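Local coordinates for Protein/nucleic acid deglycase 2 (Escherichia coli, PDB 1OI4) that removes methylglyoxal and glyoxal adducts from proteins and nucleotides, releasing lactate or glycolate and the repaired molecule, at residues V28-E33 with L91-H96; I124-Q129 with T143-I148. All blocks are in the same frame, centred on the assembly; numbering follows the deposited sequence.

Contact 1: residues V28-E33 with L91-H96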
loop_
_atom_site.group_PDB
_atom_site.type_symbol
_atom_site.label_atom_id
_atom_site.label_comp_id
_atom_site.label_asym_id
_atom_site.label_seq_id
_atom_site.Cartn_x
_atom_site.Cartn_y
_atom_site.Cartn_z
ATOM N N VAL A 28 2.289 -3.454 18.220
ATOM C CA VAL A 28 2.447 -3.766 16.806
ATOM C C VAL A 28 1.085 -3.722 16.112
ATOM O O VAL A 28 0.173 -4.472 16.469
ATOM C CB VAL A 28 3.059 -5.180 16.598
ATOM C CG1 VAL A 28 3.441 -5.372 15.142
ATOM C CG2 VAL A 28 4.281 -5.365 17.488
ATOM N N LEU A 29 0.932 -2.822 15.148
ATOM C CA LEU A 29 -0.325 -2.735 14.411
ATOM C C LEU A 29 -0.095 -3.690 13.253
ATOM O O LEU A 29 0.740 -3.440 12.390
ATOM C CB LEU A 29 -0.571 -1.303 13.924
ATOM C CG LEU A 29 -0.625 -0.263 15.053
ATOM C CD1 LEU A 29 -1.034 1.093 14.493
ATOM C CD2 LEU A 29 -1.610 -0.724 16.139
ATOM N N ILE A 30 -0.831 -4.796 13.237
ATOM C CA ILE A 30 -0.599 -5.788 12.209
ATOM C C ILE A 30 -1.846 -6.565 11.804
ATOM O O ILE A 30 -2.658 -6.941 12.648
ATOM C CB ILE A 30 0.514 -6.760 12.709
ATOM C CG1 ILE A 30 0.877 -7.795 11.642
ATOM C CG2 ILE A 30 0.063 -7.430 14.001
ATOM C CD1 ILE A 30 -0.139 -8.905 11.475
ATOM N N THR A 31 -1.996 -6.788 10.501
ATOM C CA THR A 31 -3.127 -7.553 9.987
ATOM C C THR A 31 -2.641 -8.459 8.860
ATOM O O THR A 31 -1.439 -8.571 8.623
ATOM C CB THR A 31 -4.257 -6.633 9.471
ATOM O OG1 THR A 31 -5.437 -7.412 9.244
ATOM C CG2 THR A 31 -3.849 -5.955 8.167
ATOM N N ASP A 32 -3.572 -9.101 8.167
ATOM C CA ASP A 32 -3.227 -10.007 7.077
ATOM C C ASP A 32 -2.356 -9.413 5.971
ATOM O O ASP A 32 -2.484 -8.240 5.611
ATOM C CB ASP A 32 -4.502 -10.570 6.453
ATOM C CG ASP A 32 -5.310 -11.398 7.433
ATOM O OD1 ASP A 32 -4.772 -12.410 7.940
ATOM O OD2 ASP A 32 -6.475 -11.035 7.694
ATOM N N GLU A 33 -1.479 -10.258 5.437
ATOM C CA GLU A 33 -0.577 -9.905 4.354
ATOM C C GLU A 33 0.586 -8.998 4.718
ATOM O O GLU A 33 1.132 -8.300 3.868
ATOM C CB GLU A 33 -1.376 -9.315 3.192
ATOM C CG GLU A 33 -2.364 -10.315 2.613
ATOM C CD GLU A 33 -3.110 -9.777 1.413
ATOM O OE1 GLU A 33 -2.450 -9.375 0.432
ATOM O OE2 GLU A 33 -4.356 -9.762 1.451
ATOM N N LEU A 91 5.785 -0.816 16.603
ATOM C CA LEU A 91 6.361 -1.423 15.410
ATOM C C LEU A 91 5.308 -1.469 14.313
ATOM O O LEU A 91 4.166 -1.856 14.553
ATOM C CB LEU A 91 6.832 -2.847 15.713
ATOM C CG LEU A 91 7.234 -3.693 14.505
ATOM C CD1 LEU A 91 8.476 -3.108 13.855
ATOM C CD2 LEU A 91 7.489 -5.127 14.954
ATOM N N LEU A 92 5.697 -1.080 13.105
ATOM C CA LEU A 92 4.776 -1.091 11.977
ATOM C C LEU A 92 5.391 -1.877 10.821
ATOM O O LEU A 92 6.171 -1.338 10.037
ATOM C CB LEU A 92 4.472 0.343 11.527
ATOM C CG LEU A 92 3.879 1.274 12.588
ATOM C CD1 LEU A 92 3.834 2.700 12.061
ATOM C CD2 LEU A 92 2.486 0.793 12.972
ATOM N N PRO A 93 5.077 -3.180 10.726
ATOM C CA PRO A 93 5.620 -4.001 9.638
ATOM C C PRO A 93 4.986 -3.623 8.295
ATOM O O PRO A 93 3.913 -3.009 8.258
ATOM C CB PRO A 93 5.293 -5.428 10.080
ATOM C CG PRO A 93 4.073 -5.257 10.934
ATOM C CD PRO A 93 4.371 -4.010 11.717
ATOM N N GLY A 94 5.655 -3.987 7.202
ATOM C CA GLY A 94 5.164 -3.662 5.876
ATOM C C GLY A 94 4.263 -4.682 5.195
ATOM O O GLY A 94 3.364 -5.246 5.817
ATOM N N GLY A 95 4.509 -4.923 3.910
ATOM C CA GLY A 95 3.668 -5.841 3.164
ATOM C C GLY A 95 2.398 -5.070 2.844
ATOM O O GLY A 95 2.446 -3.852 2.693
ATOM N N HIS A 96 1.263 -5.751 2.747
ATOM C CA HIS A 96 0.014 -5.051 2.461
ATOM C C HIS A 96 -0.761 -4.739 3.740
ATOM O O HIS A 96 -1.879 -4.223 3.689
ATOM C CB HIS A 96 -0.855 -5.878 1.511
ATOM C CG HIS A 96 -0.237 -6.089 0.163
ATOM N ND1 HIS A 96 0.163 -5.045 -0.642
ATOM C CD2 HIS A 96 0.043 -7.222 -0.523
ATOM C CE1 HIS A 96 0.664 -5.525 -1.766
ATOM N NE2 HIS A 96 0.603 -6.843 -1.720
HETATM O O HOH W 1 1.214 -3.128 9.559
#
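Val28 and Leu91 pair as neighbours on parallel strands, and from there the two chains run on in nearly the same direction, 16° apart end to end. The bridge itself is light. Leu29 N makes a weak hydrogen bond of 3.4 Å to Leu91 O, and the CA-H of Val28 points at the same oxygen. Beyond the bridge the backbones spread, and a water donates to both Leu29 O and Pro93 O across the gap. They meet again where His96 N bonds Glu33 O at 2.8 Å.

Val28 and Leu91 lie side by side and point the same way. CG1 of Val28 is anti to the backbone N (chi1 -170°), which brings it to 3.8 Å from Pro93 CD, while its CG2 lies against Leu91 CB. An alanine here would lack both methyl branches and is likely to leave a gap beside Leu91 and the Pro93 ring. On the other face, Leu92 CD2 fits against CB, CG and CD1 of Leu29, 3.8 Å from Leu29 CB. The Ile30 side chain crosses Pro93 at about a right angle, with CG1 nearest Pro93 CG.

Glu33 crosses His96 obliquely. Its OE1 comes within 3.4 Å of His96 CD2, with carboxylate and ring planes 81° apart. OE2 bonds Tyr100, and His96 NE2 bonds Tyr100 of the second subunit, whose own His96 stacks on this ring.

Gly95 has positive phi, and a CB there would clash with Glu33 O. These are the C-terminal ends of adjacent parallel strands in the central, mixed sheet of the DJ-1/PfpI fold, where loops leaving the strands converge near the nucleophile Cys125, assigned by similarity.

Contact 2: residues I124-Q129 with T143-I148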
loop_
_atom_site.group_PDB
_atom_site.type_symbol
_atom_site.label_atom_id
_atom_site.label_comp_id
_atom_site.label_asym_id
_atom_site.label_seq_id
_atom_site.Cartn_x
_atom_site.Cartn_y
_atom_site.Cartn_z
ATOM N N ILE A 124 8.961 -0.101 8.758
ATOM C CA ILE A 124 9.742 -0.622 7.645
ATOM C C ILE A 124 8.925 -0.960 6.393
ATOM O O ILE A 124 7.768 -1.368 6.482
ATOM C CB ILE A 124 10.528 -1.874 8.102
ATOM C CG1 ILE A 124 11.380 -2.418 6.953
ATOM C CG2 ILE A 124 9.557 -2.937 8.609
ATOM C CD1 ILE A 124 12.422 -3.425 7.417
ATOM N N CYS A 125 9.541 -0.769 5.226
ATOM C CA CYS A 125 8.909 -1.071 3.942
ATOM C C CYS A 125 7.661 -0.206 3.711
ATOM O O CYS A 125 7.769 1.008 3.536
ATOM C CB CYS A 125 8.553 -2.561 3.897
ATOM S SG CYS A 125 8.592 -3.304 2.245
ATOM N N HIS A 126 6.483 -0.822 3.696
ATOM C CA HIS A 126 5.245 -0.065 3.517
ATOM C C HIS A 126 4.771 0.515 4.855
ATOM O O HIS A 126 3.874 1.356 4.890
ATOM C CB HIS A 126 4.132 -0.951 2.943
ATOM C CG HIS A 126 4.275 -1.242 1.480
ATOM N ND1 HIS A 126 5.195 -2.140 0.983
ATOM C CD2 HIS A 126 3.612 -0.751 0.405
ATOM C CE1 HIS A 126 5.094 -2.190 -0.334
ATOM N NE2 HIS A 126 4.141 -1.356 -0.711
ATOM N N GLY A 127 5.374 0.055 5.950
ATOM C CA GLY A 127 4.991 0.534 7.272
ATOM C C GLY A 127 4.752 2.032 7.378
ATOM O O GLY A 127 3.793 2.465 8.022
ATOM N N PRO A 128 5.617 2.855 6.765
ATOM C CA PRO A 128 5.455 4.310 6.818
ATOM C C PRO A 128 4.102 4.826 6.322
ATOM O O PRO A 128 3.718 5.950 6.632
ATOM C CB PRO A 128 6.618 4.807 5.968
ATOM C CG PRO A 128 7.704 3.805 6.313
ATOM C CD PRO A 128 6.935 2.493 6.210
ATOM N N GLN A 129 3.381 4.017 5.555
ATOM C CA GLN A 129 2.077 4.449 5.050
ATOM C C GLN A 129 1.163 4.903 6.188
ATOM O O GLN A 129 0.370 5.832 6.020
ATOM C CB GLN A 129 1.411 3.327 4.246
ATOM C CG GLN A 129 2.133 3.011 2.923
ATOM C CD GLN A 129 1.405 1.972 2.082
ATOM O OE1 GLN A 129 1.156 0.859 2.537
ATOM N NE2 GLN A 129 1.064 2.335 0.846
ATOM N N THR A 143 12.990 6.904 5.459
ATOM C CA THR A 143 13.115 6.203 4.200
ATOM C C THR A 143 11.916 5.273 4.099
ATOM O O THR A 143 11.087 5.228 5.013
ATOM C CB THR A 143 14.425 5.391 4.137
ATOM O OG1 THR A 143 14.655 4.972 2.788
ATOM C CG2 THR A 143 14.347 4.166 5.041
ATOM N N ALA A 144 11.823 4.539 2.996
ATOM C CA ALA A 144 10.717 3.611 2.773
ATOM C C ALA A 144 10.937 2.846 1.475
ATOM O O ALA A 144 11.877 3.127 0.740
ATOM C CB ALA A 144 9.388 4.375 2.709
ATOM N N VAL A 145 10.049 1.892 1.199
ATOM C CA VAL A 145 10.130 1.061 0.005
ATOM C C VAL A 145 9.812 1.874 -1.256
ATOM O O VAL A 145 8.960 2.763 -1.241
ATOM C CB VAL A 145 9.170 -0.150 0.136
ATOM C CG1 VAL A 145 7.729 0.310 0.016
ATOM C CG2 VAL A 145 9.516 -1.219 -0.893
ATOM N N LYS A 146 10.500 1.553 -2.344
ATOM C CA LYS A 146 10.359 2.262 -3.612
ATOM C C LYS A 146 8.987 2.773 -4.055
ATOM O O LYS A 146 8.824 3.966 -4.300
ATOM C CB LYS A 146 10.965 1.432 -4.750
ATOM C CG LYS A 146 12.447 1.709 -4.991
ATOM C CD LYS A 146 12.862 1.335 -6.409
ATOM C CE LYS A 146 13.870 0.197 -6.429
ATOM N NZ LYS A 146 13.333 -1.057 -5.834
ATOM N N PRO A 147 7.985 1.887 -4.175
ATOM C CA PRO A 147 6.664 2.356 -4.607
ATOM C C PRO A 147 6.028 3.517 -3.844
ATOM O O PRO A 147 5.223 4.249 -4.411
ATOM C CB PRO A 147 5.806 1.089 -4.550
ATOM C CG PRO A 147 6.505 0.246 -3.510
ATOM C CD PRO A 147 7.952 0.446 -3.872
ATOM N N ILE A 148 6.376 3.704 -2.575
ATOM C CA ILE A 148 5.760 4.794 -1.819
ATOM C C ILE A 148 6.655 6.003 -1.569
ATOM O O ILE A 148 6.254 6.943 -0.885
ATOM C CB ILE A 148 5.189 4.291 -0.462
ATOM C CG1 ILE A 148 6.323 3.930 0.499
ATOM C CG2 ILE A 148 4.311 3.065 -0.693
ATOM C CD1 ILE A 148 5.824 3.514 1.880
#
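Cys125 and Val145 bring two loops together in a mainly apolar contact beside the active site. One loop is the tight turn between strand 121-124 and helix 128-134; the other joins strand 141-142 to helix 149-154. A single weak hydrogen bond links them, from Val145 N to Cys125 O at 3.4 Å, nearly straight at 168°. The same carbonyl oxygen is also approached by Ala144 CB and by Ile148 CD1, the latter at 3.6 Å.

Val145 reaches both neighbouring side chains of the turn. Its CB sits 3.8 Å from Cys125 SG. Its CG1 lies between the backbone N and the carbonyl carbon (chi1 72°) and rests over one face of the His126 ring, a CH-pi contact of 3.8 Å to the centroid.

The turn has the form of a nucleophile elbow, as in relatives of the DJ-1/PfpI family. Cys125, the nucleophile by similarity, has positive phi (63°) in a type II' turn from Ile124 to Gly127. Gly127 N closes this turn on Ile124 O at 2.8 Å.

Ile148 packs on the same side of the His126 ring, further toward Gln129. Its CD1 packs on Gln129 CG, and its CG2 meets Gln129 NE2 at 3.7 Å and His126 CD2 at 4.0 Å. Gln129 CD lies at the edge of the His126 ring, in its plane. Pro147 CG comes obliquely to the ring near NE2, which is bonded to Asp99 of the second subunit. Pro128 CG touches Ala144 CB and Thr143 O.

In the fold
From the N terminus, strand 25-29 enters contact 1 first. The chain then passes through helix 37-48 and strand 52-57 before returning on strand 89-92, so contact 1 closes a loop of 57 residues. Contact 2 follows in series, closing a shorter loop of 13 residues that holds the rest of helix 128-134, and strand 141-142. The loops neither nest nor cross. Strands 89-92 and 121-124 are neighbours in the sheet, and the two contacts touch: Gly95 O packs on His126 CB, and Gly94 lies against Cys125. Together they tie the loops at the ends of three adjacent strands to the segment before helix 149-154, and both reach the second subunit.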